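Local structure of peptidase M28 (Shewanella amazonensis SB2B, 3IIB) at the interface of chains A and B. The protein probably hydrolyses peptides as a zinc-dependent carboxypeptidase or dipeptidase of family M28, working as a homodimer. Residues are numbered along the deposited sequence; one frame, centred on the assembly and turned at random. Chains: chain A/B, Peptidase M28.

Contact 1: the interface of chains A and B. Residues chain A 31-32, 34-36, 264-265; chain B 87-89, 180, 208.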
loop_
_atom_site.group_PDB
_atom_site.type_symbol
_atom_site.label_atom_id
_atom_site.label_comp_id
_atom_site.label_asym_id
_atom_site.label_seq_id
_atom_site.Cartn_x
_atom_site.Cartn_y
_atom_site.Cartn_z
ATOM N N THR A 31 17.878 -1.520 -8.024
ATOM C CA THR A 31 16.428 -1.313 -8.160
ATOM C C THR A 31 16.097 -0.357 -9.309
ATOM O O THR A 31 15.069 -0.528 -9.972
ATOM C CB THR A 31 15.760 -0.846 -6.851
ATOM O OG1 THR A 31 16.397 0.354 -6.399
ATOM C CG2 THR A 31 15.862 -1.925 -5.763
ATOM N N VAL A 32 16.961 0.622 -9.584
ATOM C CA VAL A 32 16.727 1.557 -10.706
ATOM C C VAL A 32 17.164 0.991 -12.058
ATOM O O VAL A 32 16.397 1.046 -13.024
ATOM C CB VAL A 32 17.430 2.907 -10.464
ATOM C CG1 VAL A 32 17.292 3.852 -11.714
ATOM C CG2 VAL A 32 16.893 3.560 -9.177
ATOM N N VAL A 34 17.923 -2.161 -13.010
ATOM C CA VAL A 34 17.355 -3.459 -13.311
ATOM C C VAL A 34 15.908 -3.507 -12.940
ATOM O O VAL A 34 15.088 -3.830 -13.797
ATOM C CB VAL A 34 18.127 -4.599 -12.591
ATOM C CG1 VAL A 34 17.635 -5.992 -13.037
ATOM C CG2 VAL A 34 19.625 -4.458 -12.854
ATOM N N GLY A 35 15.570 -3.244 -11.677
ATOM C CA GLY A 35 14.210 -3.427 -11.214
ATOM C C GLY A 35 13.915 -4.891 -10.883
ATOM O O GLY A 35 14.827 -5.655 -10.545
ATOM N N PRO A 36 12.635 -5.305 -11.005
ATOM C CA PRO A 36 12.298 -6.678 -10.652
ATOM C C PRO A 36 13.051 -7.625 -11.551
ATOM O O PRO A 36 13.235 -7.316 -12.729
ATOM C CB PRO A 36 10.789 -6.758 -10.912
ATOM C CG PRO A 36 10.506 -5.666 -11.838
ATOM C CD PRO A 36 11.486 -4.566 -11.558
ATOM N N GLY A 264 7.236 -5.801 -7.751
ATOM C CA GLY A 264 7.921 -4.646 -7.115
ATOM C C GLY A 264 9.242 -4.359 -7.823
ATOM O O GLY A 264 9.369 -4.527 -9.051
ATOM N N THR A 265 10.244 -3.925 -7.065
ATOM C CA THR A 265 11.580 -3.835 -7.618
ATOM C C THR A 265 12.569 -4.703 -6.821
ATOM O O THR A 265 13.756 -4.479 -6.878
ATOM C CB THR A 265 12.097 -2.366 -7.645
ATOM O OG1 THR A 265 12.124 -1.867 -6.295
ATOM C CG2 THR A 265 11.209 -1.488 -8.531
ATOM N N PRO B 87 14.095 -0.834 -18.622
ATOM C CA PRO B 87 12.684 -1.127 -18.713
ATOM C C PRO B 87 12.123 -1.619 -17.380
ATOM O O PRO B 87 12.696 -2.504 -16.768
ATOM C CB PRO B 87 12.632 -2.236 -19.765
ATOM C CG PRO B 87 13.850 -2.095 -20.537
ATOM C CD PRO B 87 14.877 -1.618 -19.603
ATOM N N GLN B 88 10.982 -1.091 -16.973
ATOM C CA GLN B 88 10.357 -1.465 -15.730
ATOM C C GLN B 88 8.858 -1.205 -15.750
ATOM O O GLN B 88 8.408 -0.244 -16.373
ATOM C CB GLN B 88 10.920 -0.610 -14.605
ATOM C CG GLN B 88 12.338 -0.850 -14.276
ATOM C CD GLN B 88 12.655 -0.658 -12.839
ATOM O OE1 GLN B 88 11.859 -0.985 -11.995
ATOM N NE2 GLN B 88 13.891 -0.220 -12.536
ATOM N N PRO B 89 8.096 -1.964 -14.954
ATOM C CA PRO B 89 6.658 -1.704 -14.770
ATOM C C PRO B 89 6.388 -0.447 -13.957
ATOM O O PRO B 89 7.199 -0.063 -13.095
ATOM C CB PRO B 89 6.171 -2.923 -13.967
ATOM C CG PRO B 89 7.252 -3.936 -14.055
ATOM C CD PRO B 89 8.515 -3.160 -14.211
ATOM N N ARG B 180 2.835 1.770 -3.290
ATOM C CA ARG B 180 2.687 1.488 -4.708
ATOM C C ARG B 180 1.197 1.547 -5.052
ATOM O O ARG B 180 0.594 0.564 -5.509
ATOM C CB ARG B 180 3.323 0.157 -5.053
ATOM C CG ARG B 180 3.596 0.017 -6.526
ATOM C CD ARG B 180 4.961 0.571 -6.856
ATOM N NE ARG B 180 5.230 0.524 -8.290
ATOM C CZ ARG B 180 5.626 -0.557 -8.951
ATOM N NH1 ARG B 180 5.816 -1.712 -8.333
ATOM N NH2 ARG B 180 5.856 -0.462 -10.259
ATOM N N LEU B 208 11.220 6.612 -9.082
ATOM C CA LEU B 208 12.015 5.810 -10.012
ATOM C C LEU B 208 12.347 6.597 -11.281
ATOM O O LEU B 208 13.482 6.566 -11.779
ATOM C CB LEU B 208 11.283 4.517 -10.368
ATOM C CG LEU B 208 11.905 3.610 -11.432
ATOM C CD1 LEU B 208 13.263 3.114 -10.936
ATOM C CD2 LEU B 208 10.907 2.431 -11.699
HETATM O O HOH W 1 7.727 -2.854 -10.615
HETATM O O HOH W 2 15.212 -3.588 -16.648
HETATM O O HOH W 3 12.589 -4.690 -14.531
#
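The carboxyl end of helix 22-33 in chain A, at A:Thr31 and A:Val32, is gripped by the side-chain amide of B:Gln88, which lies at the start of strand 88-90. NE2 of B:Gln88 donates to the carbonyl O of A:Thr31 and to that of A:Val32, each at 2.8 Å, but with unlike geometry. The bond to A:Thr31 is fairly straight, 161° at the hydrogen. The one to A:Val32 is bent to 126°, with the donor well above the carbonyl plane rather than on a lone pair. A turn in the B:Gln88 chain at chi2 (-147°) brings the amide to the helix end. Its other branch, OE1, lies 3.5 Å from A:Gly35 CA and meets the methyl CG2 of A:Thr265, the two side chains roughly perpendicular. Packing flanks the amide: CD1 of B:Leu208 touches A:Val32 CA at 3.8 Å, the side chains running antiparallel, while the rings of A:Pro36 and B:Pro89 meet tip to tip, CG to CD, at 4.0 Å. Two waters each join A:Val34 O to B:Pro87 O, so these carbonyls, which cannot bond to each other directly, are linked through solvent. Farther along, a third water lies 2.8 Å from A:Gly264 O and 3.1 Å from the guanidinium NH2 of B:Arg180. A:Gly264 and A:Thr265 shortly precede helix 267-285, which carries the zinc ligand A:Asp269. The patch thus joins the subunits of the homodimer, the active form, and may steady a loop near the metal site.

Contact 2: the interface of chains A and B. Residues chain A 86-88, 208, 212, 215; chain B 31-35.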
loop_
_atom_site.group_PDB
_atom_site.type_symbol
_atom_site.label_atom_id
_atom_site.label_comp_id
_atom_site.label_asym_id
_atom_site.label_seq_id
_atom_site.Cartn_x
_atom_site.Cartn_y
_atom_site.Cartn_z
ATOM N N PHE A 86 -22.633 -9.090 -2.913
ATOM C CA PHE A 86 -22.481 -7.665 -3.159
ATOM C C PHE A 86 -21.309 -7.511 -4.116
ATOM O O PHE A 86 -20.146 -7.731 -3.717
ATOM C CB PHE A 86 -22.156 -6.938 -1.852
ATOM C CG PHE A 86 -23.087 -7.295 -0.726
ATOM C CD1 PHE A 86 -24.452 -7.033 -0.834
ATOM C CD2 PHE A 86 -22.617 -7.942 0.412
ATOM C CE1 PHE A 86 -25.306 -7.377 0.171
ATOM C CE2 PHE A 86 -23.482 -8.266 1.425
ATOM C CZ PHE A 86 -24.812 -8.004 1.303
ATOM N N PRO A 87 -21.598 -7.133 -5.370
ATOM C CA PRO A 87 -20.511 -7.186 -6.321
ATOM C C PRO A 87 -19.437 -6.147 -6.008
ATOM O O PRO A 87 -19.752 -4.989 -5.796
ATOM C CB PRO A 87 -21.203 -6.866 -7.647
ATOM C CG PRO A 87 -22.600 -7.197 -7.446
ATOM C CD PRO A 87 -22.895 -6.896 -6.039
ATOM N N GLN A 88 -18.179 -6.551 -6.041
ATOM C CA GLN A 88 -17.076 -5.669 -5.755
ATOM C C GLN A 88 -15.785 -6.151 -6.402
ATOM O O GLN A 88 -15.565 -7.356 -6.515
ATOM C CB GLN A 88 -16.818 -5.653 -4.256
ATOM C CG GLN A 88 -17.878 -5.032 -3.439
ATOM C CD GLN A 88 -17.366 -4.345 -2.228
ATOM O OE1 GLN A 88 -16.318 -3.751 -2.266
ATOM N NE2 GLN A 88 -18.170 -4.324 -1.148
ATOM N N LEU A 208 -12.968 -8.469 3.490
ATOM C CA LEU A 208 -14.255 -8.188 2.851
ATOM C C LEU A 208 -15.054 -9.472 2.623
ATOM O O LEU A 208 -16.269 -9.525 2.867
ATOM C CB LEU A 208 -14.048 -7.452 1.528
ATOM C CG LEU A 208 -15.275 -7.189 0.653
ATOM C CD1 LEU A 208 -16.242 -6.278 1.409
ATOM C CD2 LEU A 208 -14.780 -6.544 -0.686
HETATM N N MSE A 212 -18.836 -10.669 4.305
HETATM C CA MSE A 212 -19.979 -11.228 3.587
HETATM C C MSE A 212 -20.399 -12.625 4.082
HETATM O O MSE A 212 -21.595 -12.907 4.182
HETATM C CB MSE A 212 -19.647 -11.277 2.099
HETATM C CG MSE A 212 -19.654 -9.897 1.471
HETATM SE SE MSE A 212 -19.411 -9.943 -0.429
HETATM C CE MSE A 212 -18.743 -8.103 -0.651
ATOM N N ARG A 215 -22.352 -12.703 7.165
ATOM C CA ARG A 215 -23.758 -12.413 6.973
ATOM C C ARG A 215 -24.554 -13.656 6.550
ATOM O O ARG A 215 -25.723 -13.538 6.169
ATOM C CB ARG A 215 -23.927 -11.314 5.926
ATOM C CG ARG A 215 -23.557 -9.936 6.461
ATOM C CD ARG A 215 -23.212 -8.993 5.286
ATOM N NE ARG A 215 -23.279 -7.577 5.628
ATOM C CZ ARG A 215 -22.341 -6.899 6.295
ATOM N NH1 ARG A 215 -21.197 -7.458 6.673
ATOM N NH2 ARG A 215 -22.519 -5.616 6.516
ATOM N N THR B 31 -19.399 -0.095 3.159
ATOM C CA THR B 31 -18.219 -0.589 2.433
ATOM C C THR B 31 -18.372 -2.059 2.034
ATOM O O THR B 31 -17.883 -2.460 0.973
ATOM C CB THR B 31 -16.901 -0.366 3.202
ATOM O OG1 THR B 31 -16.994 -0.988 4.488
ATOM C CG2 THR B 31 -16.608 1.132 3.375
ATOM N N VAL B 32 -19.069 -2.861 2.840
ATOM C CA VAL B 32 -19.294 -4.283 2.497
ATOM C C VAL B 32 -20.458 -4.488 1.526
ATOM O O VAL B 32 -20.305 -5.196 0.526
ATOM C CB VAL B 32 -19.526 -5.132 3.762
ATOM C CG1 VAL B 32 -19.895 -6.616 3.390
ATOM C CG2 VAL B 32 -18.297 -5.052 4.686
ATOM N N GLU B 33 -21.599 -3.836 1.791
ATOM C CA GLU B 33 -22.833 -4.118 1.044
ATOM C C GLU B 33 -22.974 -3.314 -0.278
ATOM O O GLU B 33 -23.840 -3.625 -1.093
ATOM C CB GLU B 33 -24.040 -3.888 1.935
ATOM C CG GLU B 33 -24.048 -4.717 3.243
ATOM C CD GLU B 33 -25.081 -4.219 4.231
ATOM O OE1 GLU B 33 -26.112 -3.711 3.764
ATOM O OE2 GLU B 33 -24.838 -4.229 5.472
ATOM N N VAL B 34 -22.128 -2.305 -0.438
ATOM C CA VAL B 34 -22.031 -1.507 -1.643
ATOM C C VAL B 34 -20.635 -1.512 -2.176
ATOM O O VAL B 34 -20.446 -1.860 -3.340
ATOM C CB VAL B 34 -22.502 -0.046 -1.399
ATOM C CG1 VAL B 34 -22.559 0.763 -2.711
ATOM C CG2 VAL B 34 -23.869 -0.048 -0.718
ATOM N N GLY B 35 -19.652 -1.091 -1.378
ATOM C CA GLY B 35 -18.304 -0.920 -1.879
ATOM C C GLY B 35 -18.137 0.408 -2.620
ATOM O O GLY B 35 -18.858 1.375 -2.346
HETATM O O HOH W 4 -21.985 -3.605 -5.011
HETATM O O HOH W 5 -18.880 -1.990 -5.587
#
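B:Val32 and B:Glu33, the last residues of helix 22-33, pack against A:Phe86 and A:Arg215 in the dimer interface of this M28-family peptidase. The A:Phe86 ring lies over the B:Glu33 backbone: CA of B:Glu33 is 3.8 Å from the ring centroid, offset toward the rim, a CH-pi contact. Ring and B:Glu33 side chain then run alongside each other in the same direction, the chain extended beyond CG (chi2 166°), which carries the carboxylate past the ring to A:Arg215. There NH2 of the guanidinium donates a nearly straight hydrogen bond (176° at the hydrogen) to OE2 of B:Glu33 at 2.9 Å, within a salt bridge. The oxygen lies in the guanidinium plane and accepts through its anti lone pair; the two flat groups are turned 65° apart, an end-on approach through NH2 rather than a flat two-pronged pairing. B:Val32 comes to one face of the same guanidinium, its CG1 3.6 Å from NH1 of A:Arg215. That methyl also meets CG of the selenomethionine A:Met212 at 3.8 Å, the two side chains pointing opposite ways. Beside this packing, NE2 of A:Gln88 donates to the carbonyls of B:Thr31 and B:Val32. An alanine in place of A:Gln88 would probably leave both helix-end carbonyls without their amide donor and open a gap beside B:Gly35, whose CA lies 3.6 Å from CD of A:Gln88.

Contact 1 and contact 2 sit about 34 Å apart, measured between the centres of their C-alpha atoms. Their cores are two-fold equivalents with the chains exchanged: both use the end of helix 22-33 from one subunit and the 87-88 segment and helix 203-213 from the other. Contact 1 reaches on to the loop before helix 267-285, contact 2 to the charged and aromatic flank. Each subunit therefore offers a helix end at one patch and receives its partner's at the other, a reciprocal two-point clasp consistent with activity residing in the homodimer.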